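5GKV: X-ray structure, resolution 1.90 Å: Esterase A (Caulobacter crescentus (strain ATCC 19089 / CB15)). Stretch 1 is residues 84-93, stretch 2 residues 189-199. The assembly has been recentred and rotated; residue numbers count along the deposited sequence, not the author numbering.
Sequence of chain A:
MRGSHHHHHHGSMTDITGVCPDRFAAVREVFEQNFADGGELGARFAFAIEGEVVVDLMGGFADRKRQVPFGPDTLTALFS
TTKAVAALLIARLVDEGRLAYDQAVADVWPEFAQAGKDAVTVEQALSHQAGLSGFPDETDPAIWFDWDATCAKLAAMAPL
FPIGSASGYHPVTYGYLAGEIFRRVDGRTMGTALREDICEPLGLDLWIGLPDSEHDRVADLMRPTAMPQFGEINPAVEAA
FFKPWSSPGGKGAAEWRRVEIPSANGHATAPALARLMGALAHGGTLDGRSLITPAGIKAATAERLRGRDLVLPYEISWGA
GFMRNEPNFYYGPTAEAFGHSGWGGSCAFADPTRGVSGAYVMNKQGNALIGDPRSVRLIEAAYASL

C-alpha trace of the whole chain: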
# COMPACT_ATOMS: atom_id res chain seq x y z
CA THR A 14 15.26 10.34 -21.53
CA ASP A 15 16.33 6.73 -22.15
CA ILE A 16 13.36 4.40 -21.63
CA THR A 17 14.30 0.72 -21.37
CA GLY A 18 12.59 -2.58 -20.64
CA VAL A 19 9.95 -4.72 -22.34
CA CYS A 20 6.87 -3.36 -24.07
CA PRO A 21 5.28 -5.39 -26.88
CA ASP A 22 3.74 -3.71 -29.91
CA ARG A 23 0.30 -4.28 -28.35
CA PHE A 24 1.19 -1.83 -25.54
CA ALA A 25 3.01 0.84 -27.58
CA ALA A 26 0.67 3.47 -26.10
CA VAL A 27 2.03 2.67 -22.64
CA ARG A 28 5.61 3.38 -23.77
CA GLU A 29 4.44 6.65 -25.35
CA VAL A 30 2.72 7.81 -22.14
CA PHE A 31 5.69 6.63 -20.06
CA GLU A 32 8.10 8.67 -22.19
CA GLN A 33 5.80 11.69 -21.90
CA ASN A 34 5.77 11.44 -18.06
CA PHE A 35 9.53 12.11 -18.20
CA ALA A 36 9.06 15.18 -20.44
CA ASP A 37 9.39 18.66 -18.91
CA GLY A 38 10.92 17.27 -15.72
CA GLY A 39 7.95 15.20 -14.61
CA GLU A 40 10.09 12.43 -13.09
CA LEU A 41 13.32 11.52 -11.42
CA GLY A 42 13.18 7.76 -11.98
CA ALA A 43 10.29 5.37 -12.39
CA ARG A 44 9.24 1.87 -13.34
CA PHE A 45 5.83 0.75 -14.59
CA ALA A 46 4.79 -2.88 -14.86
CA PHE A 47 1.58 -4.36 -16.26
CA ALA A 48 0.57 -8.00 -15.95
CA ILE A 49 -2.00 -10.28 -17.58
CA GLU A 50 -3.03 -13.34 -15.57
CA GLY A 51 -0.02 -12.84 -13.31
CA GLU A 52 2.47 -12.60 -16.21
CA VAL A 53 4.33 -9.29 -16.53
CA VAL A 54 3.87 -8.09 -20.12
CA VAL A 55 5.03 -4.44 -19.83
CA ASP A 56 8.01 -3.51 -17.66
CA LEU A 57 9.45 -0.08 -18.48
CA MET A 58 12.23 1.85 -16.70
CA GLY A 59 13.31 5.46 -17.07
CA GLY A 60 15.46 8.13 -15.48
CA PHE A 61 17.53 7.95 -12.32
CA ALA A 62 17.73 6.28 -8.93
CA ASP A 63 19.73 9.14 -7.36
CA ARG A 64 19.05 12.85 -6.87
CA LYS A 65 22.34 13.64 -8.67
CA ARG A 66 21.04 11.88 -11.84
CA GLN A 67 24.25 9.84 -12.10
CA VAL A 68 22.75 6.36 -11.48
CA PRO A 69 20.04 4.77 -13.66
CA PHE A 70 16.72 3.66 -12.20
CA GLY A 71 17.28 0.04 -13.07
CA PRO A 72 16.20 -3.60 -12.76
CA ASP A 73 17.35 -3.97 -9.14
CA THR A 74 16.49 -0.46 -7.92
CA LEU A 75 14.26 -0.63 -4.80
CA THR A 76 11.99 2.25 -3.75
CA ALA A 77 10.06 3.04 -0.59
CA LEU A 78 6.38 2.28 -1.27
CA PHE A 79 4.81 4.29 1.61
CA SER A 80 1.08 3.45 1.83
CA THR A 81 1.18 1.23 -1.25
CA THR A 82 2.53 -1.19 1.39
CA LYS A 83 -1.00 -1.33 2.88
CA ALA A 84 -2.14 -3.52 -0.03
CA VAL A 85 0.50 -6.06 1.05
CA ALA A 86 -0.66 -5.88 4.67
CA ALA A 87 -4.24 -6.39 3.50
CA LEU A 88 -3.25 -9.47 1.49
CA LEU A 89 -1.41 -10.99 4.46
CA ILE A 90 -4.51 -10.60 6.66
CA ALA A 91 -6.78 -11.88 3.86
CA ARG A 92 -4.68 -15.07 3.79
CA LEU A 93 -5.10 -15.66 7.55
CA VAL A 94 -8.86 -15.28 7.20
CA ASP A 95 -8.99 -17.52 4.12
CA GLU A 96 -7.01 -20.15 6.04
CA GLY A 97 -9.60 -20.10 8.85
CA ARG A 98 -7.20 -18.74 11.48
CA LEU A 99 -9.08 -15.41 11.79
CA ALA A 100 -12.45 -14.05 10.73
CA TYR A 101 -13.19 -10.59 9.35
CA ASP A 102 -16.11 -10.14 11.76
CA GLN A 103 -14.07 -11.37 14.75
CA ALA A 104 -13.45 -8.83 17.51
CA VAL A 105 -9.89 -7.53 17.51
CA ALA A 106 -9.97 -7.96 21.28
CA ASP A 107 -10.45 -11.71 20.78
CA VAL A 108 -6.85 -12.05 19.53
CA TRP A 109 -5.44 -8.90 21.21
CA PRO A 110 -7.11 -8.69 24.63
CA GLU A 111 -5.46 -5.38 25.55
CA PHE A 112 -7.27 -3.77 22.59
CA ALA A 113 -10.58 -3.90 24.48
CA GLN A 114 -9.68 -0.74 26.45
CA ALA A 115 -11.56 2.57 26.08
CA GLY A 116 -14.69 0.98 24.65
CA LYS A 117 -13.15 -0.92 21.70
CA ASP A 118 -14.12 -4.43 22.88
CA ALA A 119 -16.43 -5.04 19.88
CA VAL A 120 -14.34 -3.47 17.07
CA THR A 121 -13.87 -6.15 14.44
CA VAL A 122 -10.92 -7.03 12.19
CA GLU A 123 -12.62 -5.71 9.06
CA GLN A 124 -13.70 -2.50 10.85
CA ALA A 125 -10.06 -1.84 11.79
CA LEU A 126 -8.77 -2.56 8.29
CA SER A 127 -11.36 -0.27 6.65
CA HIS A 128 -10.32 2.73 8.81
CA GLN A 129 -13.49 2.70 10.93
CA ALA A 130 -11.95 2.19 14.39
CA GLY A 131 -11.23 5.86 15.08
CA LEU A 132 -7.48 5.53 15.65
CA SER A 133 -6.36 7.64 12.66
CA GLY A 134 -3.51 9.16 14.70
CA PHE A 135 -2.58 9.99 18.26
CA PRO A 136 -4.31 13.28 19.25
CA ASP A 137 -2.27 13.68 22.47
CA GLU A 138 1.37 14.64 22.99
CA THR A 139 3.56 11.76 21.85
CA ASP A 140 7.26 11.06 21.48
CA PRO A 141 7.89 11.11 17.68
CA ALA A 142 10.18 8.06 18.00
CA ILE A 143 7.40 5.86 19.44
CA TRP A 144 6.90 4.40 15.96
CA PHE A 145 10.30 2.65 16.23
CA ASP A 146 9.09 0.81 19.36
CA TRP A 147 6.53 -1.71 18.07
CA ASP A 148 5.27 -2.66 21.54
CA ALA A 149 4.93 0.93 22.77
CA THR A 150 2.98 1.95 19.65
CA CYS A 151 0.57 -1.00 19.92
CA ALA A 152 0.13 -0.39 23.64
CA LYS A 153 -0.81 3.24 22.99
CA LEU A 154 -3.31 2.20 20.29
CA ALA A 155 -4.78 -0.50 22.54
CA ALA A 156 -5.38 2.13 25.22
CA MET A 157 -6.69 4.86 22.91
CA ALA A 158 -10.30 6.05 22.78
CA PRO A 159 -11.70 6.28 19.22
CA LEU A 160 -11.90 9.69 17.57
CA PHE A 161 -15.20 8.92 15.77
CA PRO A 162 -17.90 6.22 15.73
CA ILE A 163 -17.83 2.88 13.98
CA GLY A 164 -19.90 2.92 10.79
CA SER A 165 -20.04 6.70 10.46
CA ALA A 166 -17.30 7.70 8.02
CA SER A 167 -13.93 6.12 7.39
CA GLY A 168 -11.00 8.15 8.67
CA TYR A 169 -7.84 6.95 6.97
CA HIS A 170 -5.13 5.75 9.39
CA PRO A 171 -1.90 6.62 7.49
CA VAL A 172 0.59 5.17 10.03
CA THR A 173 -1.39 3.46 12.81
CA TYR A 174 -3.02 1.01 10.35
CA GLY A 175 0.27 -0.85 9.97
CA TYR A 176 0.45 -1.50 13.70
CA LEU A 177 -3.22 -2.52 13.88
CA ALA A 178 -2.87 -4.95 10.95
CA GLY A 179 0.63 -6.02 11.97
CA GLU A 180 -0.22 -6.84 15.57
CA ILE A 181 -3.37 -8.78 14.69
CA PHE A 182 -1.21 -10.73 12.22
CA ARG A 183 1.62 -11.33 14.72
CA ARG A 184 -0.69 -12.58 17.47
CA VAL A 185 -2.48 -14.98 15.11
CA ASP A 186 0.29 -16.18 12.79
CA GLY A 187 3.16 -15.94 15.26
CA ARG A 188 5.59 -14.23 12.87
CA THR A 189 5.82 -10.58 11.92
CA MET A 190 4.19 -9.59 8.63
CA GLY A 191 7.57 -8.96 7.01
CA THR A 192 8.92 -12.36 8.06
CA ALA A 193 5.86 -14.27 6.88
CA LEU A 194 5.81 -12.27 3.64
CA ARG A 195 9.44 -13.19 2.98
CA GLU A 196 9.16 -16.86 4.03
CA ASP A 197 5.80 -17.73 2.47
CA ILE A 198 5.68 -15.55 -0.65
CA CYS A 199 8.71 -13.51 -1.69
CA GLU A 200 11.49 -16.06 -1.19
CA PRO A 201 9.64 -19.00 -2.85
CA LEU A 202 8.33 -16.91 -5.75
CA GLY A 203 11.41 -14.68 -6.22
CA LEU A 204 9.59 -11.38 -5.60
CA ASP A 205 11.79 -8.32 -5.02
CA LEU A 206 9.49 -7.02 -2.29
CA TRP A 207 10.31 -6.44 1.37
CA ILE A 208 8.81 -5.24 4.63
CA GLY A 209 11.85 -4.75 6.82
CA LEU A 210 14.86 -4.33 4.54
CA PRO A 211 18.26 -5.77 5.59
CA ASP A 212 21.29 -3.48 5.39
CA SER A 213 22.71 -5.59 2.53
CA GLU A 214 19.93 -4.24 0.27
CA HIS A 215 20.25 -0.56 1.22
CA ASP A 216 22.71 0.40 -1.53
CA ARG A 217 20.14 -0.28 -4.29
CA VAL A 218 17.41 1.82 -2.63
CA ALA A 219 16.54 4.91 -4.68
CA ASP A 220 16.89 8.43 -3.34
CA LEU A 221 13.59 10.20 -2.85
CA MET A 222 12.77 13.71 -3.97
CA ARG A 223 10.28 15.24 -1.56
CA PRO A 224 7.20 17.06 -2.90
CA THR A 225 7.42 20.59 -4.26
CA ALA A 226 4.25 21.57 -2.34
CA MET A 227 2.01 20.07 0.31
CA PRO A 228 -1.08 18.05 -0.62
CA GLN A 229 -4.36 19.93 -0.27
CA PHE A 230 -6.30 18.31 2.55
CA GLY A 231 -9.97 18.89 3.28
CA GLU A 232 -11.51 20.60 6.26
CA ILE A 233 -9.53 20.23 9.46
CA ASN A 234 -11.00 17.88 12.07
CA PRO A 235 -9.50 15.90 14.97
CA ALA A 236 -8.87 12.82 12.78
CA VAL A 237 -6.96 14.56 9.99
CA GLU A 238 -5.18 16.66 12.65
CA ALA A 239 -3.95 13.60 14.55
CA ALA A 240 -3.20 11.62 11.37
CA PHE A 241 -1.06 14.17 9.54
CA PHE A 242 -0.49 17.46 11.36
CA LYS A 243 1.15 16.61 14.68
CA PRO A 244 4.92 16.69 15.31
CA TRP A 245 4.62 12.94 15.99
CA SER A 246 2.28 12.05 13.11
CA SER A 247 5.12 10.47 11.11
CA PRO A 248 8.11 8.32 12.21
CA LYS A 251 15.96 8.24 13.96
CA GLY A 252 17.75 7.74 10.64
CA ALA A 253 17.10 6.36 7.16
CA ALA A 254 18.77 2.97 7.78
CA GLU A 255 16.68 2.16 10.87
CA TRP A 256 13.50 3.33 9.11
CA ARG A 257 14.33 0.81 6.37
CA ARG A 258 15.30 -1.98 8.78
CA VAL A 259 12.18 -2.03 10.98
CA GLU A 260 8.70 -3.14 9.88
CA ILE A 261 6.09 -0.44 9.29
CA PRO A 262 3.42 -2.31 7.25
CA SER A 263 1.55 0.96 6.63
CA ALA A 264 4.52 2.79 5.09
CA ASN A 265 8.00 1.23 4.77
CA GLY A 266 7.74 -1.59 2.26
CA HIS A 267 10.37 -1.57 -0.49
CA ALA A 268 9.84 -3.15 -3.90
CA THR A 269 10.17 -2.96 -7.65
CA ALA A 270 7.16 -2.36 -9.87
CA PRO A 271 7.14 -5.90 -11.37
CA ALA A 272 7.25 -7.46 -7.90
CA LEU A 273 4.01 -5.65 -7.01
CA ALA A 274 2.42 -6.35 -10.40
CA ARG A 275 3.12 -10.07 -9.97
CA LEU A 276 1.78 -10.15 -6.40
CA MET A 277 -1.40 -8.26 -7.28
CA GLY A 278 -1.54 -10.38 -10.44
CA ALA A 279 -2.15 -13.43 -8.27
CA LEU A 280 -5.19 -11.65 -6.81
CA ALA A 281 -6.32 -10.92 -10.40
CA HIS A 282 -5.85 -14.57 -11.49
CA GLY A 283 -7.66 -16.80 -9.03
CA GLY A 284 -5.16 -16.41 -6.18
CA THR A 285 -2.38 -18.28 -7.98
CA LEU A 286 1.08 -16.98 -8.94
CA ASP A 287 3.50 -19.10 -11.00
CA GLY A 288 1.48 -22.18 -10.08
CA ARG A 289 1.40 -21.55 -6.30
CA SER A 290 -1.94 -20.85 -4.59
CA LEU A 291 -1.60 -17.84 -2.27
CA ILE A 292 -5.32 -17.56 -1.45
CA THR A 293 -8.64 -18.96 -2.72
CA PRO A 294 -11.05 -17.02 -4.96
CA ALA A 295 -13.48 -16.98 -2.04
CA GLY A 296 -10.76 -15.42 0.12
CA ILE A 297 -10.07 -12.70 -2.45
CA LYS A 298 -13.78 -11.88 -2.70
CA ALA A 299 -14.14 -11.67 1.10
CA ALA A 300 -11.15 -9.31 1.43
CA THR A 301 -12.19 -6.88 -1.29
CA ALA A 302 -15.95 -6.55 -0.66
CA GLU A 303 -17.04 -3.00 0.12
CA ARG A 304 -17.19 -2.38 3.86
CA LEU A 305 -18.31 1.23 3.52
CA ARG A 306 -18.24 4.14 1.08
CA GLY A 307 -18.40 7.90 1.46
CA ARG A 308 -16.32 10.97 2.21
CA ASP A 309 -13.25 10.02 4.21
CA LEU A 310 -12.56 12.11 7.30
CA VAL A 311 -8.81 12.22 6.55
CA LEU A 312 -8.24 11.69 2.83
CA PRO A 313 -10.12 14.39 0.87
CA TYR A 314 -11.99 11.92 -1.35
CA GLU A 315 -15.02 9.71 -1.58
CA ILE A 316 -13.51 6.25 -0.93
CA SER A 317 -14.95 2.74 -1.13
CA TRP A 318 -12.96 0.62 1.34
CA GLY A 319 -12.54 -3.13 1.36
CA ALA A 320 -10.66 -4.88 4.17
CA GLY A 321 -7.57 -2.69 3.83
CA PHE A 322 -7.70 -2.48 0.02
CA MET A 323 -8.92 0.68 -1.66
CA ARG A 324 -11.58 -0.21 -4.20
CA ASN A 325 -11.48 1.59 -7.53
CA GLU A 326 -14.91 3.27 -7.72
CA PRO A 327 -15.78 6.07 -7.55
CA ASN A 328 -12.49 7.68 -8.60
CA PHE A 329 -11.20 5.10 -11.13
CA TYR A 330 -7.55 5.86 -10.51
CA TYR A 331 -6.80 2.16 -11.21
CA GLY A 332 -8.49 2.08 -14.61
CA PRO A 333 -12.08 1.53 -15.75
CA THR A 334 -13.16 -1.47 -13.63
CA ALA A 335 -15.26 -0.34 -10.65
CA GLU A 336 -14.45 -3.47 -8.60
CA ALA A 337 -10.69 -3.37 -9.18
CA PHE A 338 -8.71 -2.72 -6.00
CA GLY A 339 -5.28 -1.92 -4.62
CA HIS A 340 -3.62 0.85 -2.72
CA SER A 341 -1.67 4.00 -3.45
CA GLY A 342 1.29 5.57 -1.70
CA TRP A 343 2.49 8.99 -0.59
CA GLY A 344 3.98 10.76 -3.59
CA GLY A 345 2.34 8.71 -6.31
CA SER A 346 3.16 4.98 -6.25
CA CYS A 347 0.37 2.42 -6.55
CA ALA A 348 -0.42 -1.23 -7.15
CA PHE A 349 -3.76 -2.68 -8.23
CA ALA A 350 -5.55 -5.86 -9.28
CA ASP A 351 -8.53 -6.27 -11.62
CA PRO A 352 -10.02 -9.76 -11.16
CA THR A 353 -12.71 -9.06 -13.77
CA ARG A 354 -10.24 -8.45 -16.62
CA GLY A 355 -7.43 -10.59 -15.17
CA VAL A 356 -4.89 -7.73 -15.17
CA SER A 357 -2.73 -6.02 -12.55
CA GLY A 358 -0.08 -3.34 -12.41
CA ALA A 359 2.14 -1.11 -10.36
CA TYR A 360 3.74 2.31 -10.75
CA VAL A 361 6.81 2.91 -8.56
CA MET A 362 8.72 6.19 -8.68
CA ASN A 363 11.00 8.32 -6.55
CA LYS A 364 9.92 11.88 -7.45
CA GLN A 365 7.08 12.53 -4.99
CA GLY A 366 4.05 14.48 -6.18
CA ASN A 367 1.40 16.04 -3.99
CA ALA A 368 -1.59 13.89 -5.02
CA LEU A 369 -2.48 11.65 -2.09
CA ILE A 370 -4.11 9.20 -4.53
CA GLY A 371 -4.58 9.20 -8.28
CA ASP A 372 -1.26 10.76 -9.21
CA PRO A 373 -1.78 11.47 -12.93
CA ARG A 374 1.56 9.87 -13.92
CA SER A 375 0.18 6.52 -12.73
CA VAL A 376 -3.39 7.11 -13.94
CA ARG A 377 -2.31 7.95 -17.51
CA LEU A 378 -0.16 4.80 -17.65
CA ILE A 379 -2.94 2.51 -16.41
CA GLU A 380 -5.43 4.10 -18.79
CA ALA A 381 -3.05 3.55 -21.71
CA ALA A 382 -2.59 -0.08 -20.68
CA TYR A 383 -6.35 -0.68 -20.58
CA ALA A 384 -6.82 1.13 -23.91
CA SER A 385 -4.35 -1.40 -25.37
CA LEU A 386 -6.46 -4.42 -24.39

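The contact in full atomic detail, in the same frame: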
# COMPACT_ATOMS: atom_id res chain seq x y z
N ALA A 84 -1.55 -2.44 0.75
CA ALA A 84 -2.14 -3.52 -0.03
C ALA A 84 -1.50 -4.85 0.33
O ALA A 84 -2.17 -5.89 0.33
CB ALA A 84 -1.99 -3.24 -1.53
N VAL A 85 -0.19 -4.84 0.63
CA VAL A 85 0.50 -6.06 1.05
C VAL A 85 0.01 -6.49 2.43
O VAL A 85 -0.26 -7.67 2.67
CB VAL A 85 2.03 -5.86 1.03
CG1 VAL A 85 2.76 -7.17 1.49
CG2 VAL A 85 2.50 -5.45 -0.38
N ALA A 86 -0.12 -5.54 3.36
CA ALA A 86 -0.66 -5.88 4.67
C ALA A 86 -2.06 -6.47 4.54
O ALA A 86 -2.39 -7.45 5.22
CB ALA A 86 -0.67 -4.63 5.57
N ALA A 87 -2.88 -5.89 3.66
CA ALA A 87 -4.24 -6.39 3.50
C ALA A 87 -4.23 -7.82 2.98
O ALA A 87 -5.00 -8.66 3.47
CB ALA A 87 -5.02 -5.48 2.56
N LEU A 88 -3.36 -8.11 2.01
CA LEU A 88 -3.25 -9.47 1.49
C LEU A 88 -2.85 -10.44 2.59
O LEU A 88 -3.40 -11.54 2.69
CB LEU A 88 -2.25 -9.50 0.33
CG LEU A 88 -2.03 -10.78 -0.48
CD1 LEU A 88 -1.27 -10.44 -1.73
CD2 LEU A 88 -1.23 -11.83 0.24
N LEU A 89 -1.87 -10.07 3.42
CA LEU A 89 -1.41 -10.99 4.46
C LEU A 89 -2.53 -11.32 5.44
O LEU A 89 -2.69 -12.48 5.85
CB LEU A 89 -0.21 -10.40 5.20
CG LEU A 89 1.05 -10.25 4.33
CD1 LEU A 89 2.17 -9.50 5.08
CD2 LEU A 89 1.53 -11.62 3.87
N ILE A 90 -3.36 -10.32 5.80
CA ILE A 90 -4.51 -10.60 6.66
C ILE A 90 -5.52 -11.47 5.92
O ILE A 90 -6.05 -12.44 6.47
CB ILE A 90 -5.16 -9.29 7.16
CG1 ILE A 90 -4.26 -8.55 8.16
CG2 ILE A 90 -6.52 -9.58 7.77
CD1 ILE A 90 -4.05 -9.29 9.48
N ALA A 91 -5.81 -11.12 4.65
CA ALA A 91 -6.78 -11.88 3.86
C ALA A 91 -6.42 -13.37 3.82
O ALA A 91 -7.31 -14.23 3.83
CB ALA A 91 -6.85 -11.33 2.44
N ARG A 92 -5.12 -13.67 3.76
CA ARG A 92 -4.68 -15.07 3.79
C ARG A 92 -5.01 -15.75 5.12
O ARG A 92 -5.49 -16.89 5.13
CB ARG A 92 -3.18 -15.14 3.50
CG ARG A 92 -2.83 -14.91 2.01
CD ARG A 92 -1.33 -15.01 1.76
NE ARG A 92 -0.82 -16.39 1.64
CZ ARG A 92 0.15 -16.91 2.39
NH1 ARG A 92 0.73 -16.18 3.34
NH2 ARG A 92 0.54 -18.16 2.20
N LEU A 93 -4.74 -15.08 6.25
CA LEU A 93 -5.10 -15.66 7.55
C LEU A 93 -6.58 -15.97 7.64
O LEU A 93 -6.98 -17.01 8.18
CB LEU A 93 -4.73 -14.74 8.71
CG LEU A 93 -3.28 -14.49 9.02
CD1 LEU A 93 -3.19 -13.58 10.25
CD2 LEU A 93 -2.59 -15.83 9.29
N THR A 189 6.14 -11.91 12.41
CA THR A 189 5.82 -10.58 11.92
C THR A 189 5.31 -10.67 10.48
O THR A 189 5.56 -11.65 9.77
CB THR A 189 7.03 -9.65 11.96
OG1 THR A 189 8.01 -10.10 11.02
CG2 THR A 189 7.62 -9.56 13.37
N MET A 190 4.63 -9.61 10.02
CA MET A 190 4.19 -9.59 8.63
C MET A 190 5.38 -9.71 7.68
O MET A 190 5.32 -10.45 6.70
CB MET A 190 3.41 -8.32 8.32
CG MET A 190 1.95 -8.40 8.69
SD MET A 190 1.08 -6.95 8.07
CE MET A 190 -0.60 -7.51 8.32
N GLY A 191 6.46 -8.97 7.95
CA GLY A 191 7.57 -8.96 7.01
C GLY A 191 8.23 -10.32 6.93
O GLY A 191 8.66 -10.75 5.85
N THR A 192 8.30 -11.03 8.05
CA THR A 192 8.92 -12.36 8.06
C THR A 192 8.06 -13.37 7.31
O THR A 192 8.55 -14.13 6.48
CB THR A 192 9.16 -12.84 9.49
OG1 THR A 192 10.07 -11.95 10.14
CG2 THR A 192 9.74 -14.26 9.47
N ALA A 193 6.75 -13.37 7.60
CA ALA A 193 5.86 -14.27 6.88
C ALA A 193 5.83 -13.95 5.40
O ALA A 193 5.86 -14.86 4.56
CB ALA A 193 4.46 -14.20 7.47
N LEU A 194 5.77 -12.66 5.04
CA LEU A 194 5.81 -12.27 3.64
C LEU A 194 7.04 -12.85 2.95
O LEU A 194 6.95 -13.41 1.84
CB LEU A 194 5.81 -10.74 3.50
CG LEU A 194 6.04 -10.21 2.08
CD1 LEU A 194 4.89 -10.54 1.14
CD2 LEU A 194 6.31 -8.69 2.09
N ARG A 195 8.20 -12.71 3.58
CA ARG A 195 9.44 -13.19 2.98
C ARG A 195 9.46 -14.72 2.90
O ARG A 195 9.80 -15.29 1.85
CB ARG A 195 10.63 -12.67 3.77
CG ARG A 195 12.00 -13.24 3.37
CD ARG A 195 13.10 -12.80 4.34
NE ARG A 195 12.84 -13.17 5.74
CZ ARG A 195 13.19 -14.33 6.29
NH1 ARG A 195 13.80 -15.26 5.55
NH2 ARG A 195 12.92 -14.58 7.57
N GLU A 196 9.06 -15.40 3.98
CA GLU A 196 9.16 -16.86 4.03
C GLU A 196 8.13 -17.53 3.13
O GLU A 196 8.44 -18.51 2.46
CB GLU A 196 8.98 -17.35 5.47
CG GLU A 196 10.16 -17.08 6.37
CD GLU A 196 9.96 -17.60 7.78
OE1 GLU A 196 8.81 -17.99 8.11
OE2 GLU A 196 10.94 -17.60 8.55
N ASP A 197 6.89 -17.03 3.13
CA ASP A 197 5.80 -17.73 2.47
C ASP A 197 5.58 -17.29 1.03
O ASP A 197 4.97 -18.04 0.26
CB ASP A 197 4.48 -17.52 3.24
CG ASP A 197 4.47 -18.21 4.61
OD1 ASP A 197 5.44 -18.92 4.97
OD2 ASP A 197 3.49 -18.03 5.34
N ILE A 198 6.05 -16.10 0.65
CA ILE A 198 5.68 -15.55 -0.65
C ILE A 198 6.90 -15.10 -1.44
O ILE A 198 7.14 -15.59 -2.55
CB ILE A 198 4.68 -14.38 -0.49
CG1 ILE A 198 3.39 -14.88 0.18
CG2 ILE A 198 4.40 -13.73 -1.83
CD1 ILE A 198 2.31 -13.80 0.40
N CYS A 199 7.69 -14.18 -0.88
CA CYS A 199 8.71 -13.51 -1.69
C CYS A 199 9.92 -14.41 -1.94
O CYS A 199 10.42 -14.46 -3.08
CB CYS A 199 9.13 -12.20 -1.03
SG CYS A 199 7.71 -11.06 -1.07

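Two helices whose touching residues are at least 100 positions apart in sequence pack against each other here. Residues 84-93 are a segment of a longer helix, and residues 190-199 form a helix that begins at Met-190 and runs on beyond the stretch. Their axes cross steeply, at 76°, and approach to 10.8 Å. That distance leaves room for side chains of the size of leucine and methionine between the backbones, and no hydrogen bond passes from one stretch to the other. The side chains that meet are mainly apolar, with one charged pair among them.

Stretch 2 opens with Thr-189, which does not touch stretch 1 but prepares the helix that does. It occupies the N-cap position, where its OG1 accepts a hydrogen bond from the backbone N of Thr-192 at 3.1 Å. Threonine suits this place because its short hydroxyl-bearing side chain can satisfy an amide of the first turn, where no preceding helical turn supplies a carbonyl.

Met-190 follows at the point where the backbones come nearest, its CA 7.1 Å from the CA of Leu-89. Its long, unbranched side chain reaches across the other helix: CB lies 3.7 Å from Leu-89 CD1, SD 3.8 Å from Ala-86 CB, and CE 3.8 Å from Ile-90 CG1. The same CE sits 3.6 Å from the backbone O of Ala-86, a van der Waals contact; that oxygen already accepts the helical hydrogen bond from Ile-90 N. The small methyl of Ala-86 lets the sulfur settle close to the helix.

Gly-191 and Thr-192 make no contact with stretch 1, and a CB on the glycine would point away from it. Leu-194, one turn after Met-190, returns to the interface. Its CB lies 4.2 Å from Leu-89 CD1, while its CD2 meets Val-85 CG1 at 3.9 Å; a buried, wholly hydrocarbon side chain suits these apolar neighbours. Leu-89 thus packs against successive turns of the second helix.

Arg-195 and Glu-196 are again out of reach, and their charged side chains are partly exposed. Asp-197 points back toward stretch 1 and forms a long salt bridge, its OD2 3.9 Å from Arg-92 NH1. The carboxylate lies at the edge of the guanidinium, near its plane, but at this separation the attraction is electrostatic rather than a hydrogen bond. Aspartate suits this partly exposed place by answering the arginine's charge.

Ile-198 closes the contact, in a part of the helix that widens into a pi-type turn: the carbonyl O of Leu-194 accepts from both Ile-198 N and Cys-199 N, at 3.1 and 2.9 Å. The extended Ile-198 side chain suits its place by bringing one methyl to three neighbours: CD1 lies 4.1 Å from Leu-88 CD2, 4.2 Å from Leu-89 CD2 and 4.1 Å from Arg-92 CD. This methyl also covers one face of the Arg-92 guanidinium. Arginine suits this border because its aliphatic portion and flat guanidinium face can pack against a hydrocarbon while the polar edge remains available to Asp-197.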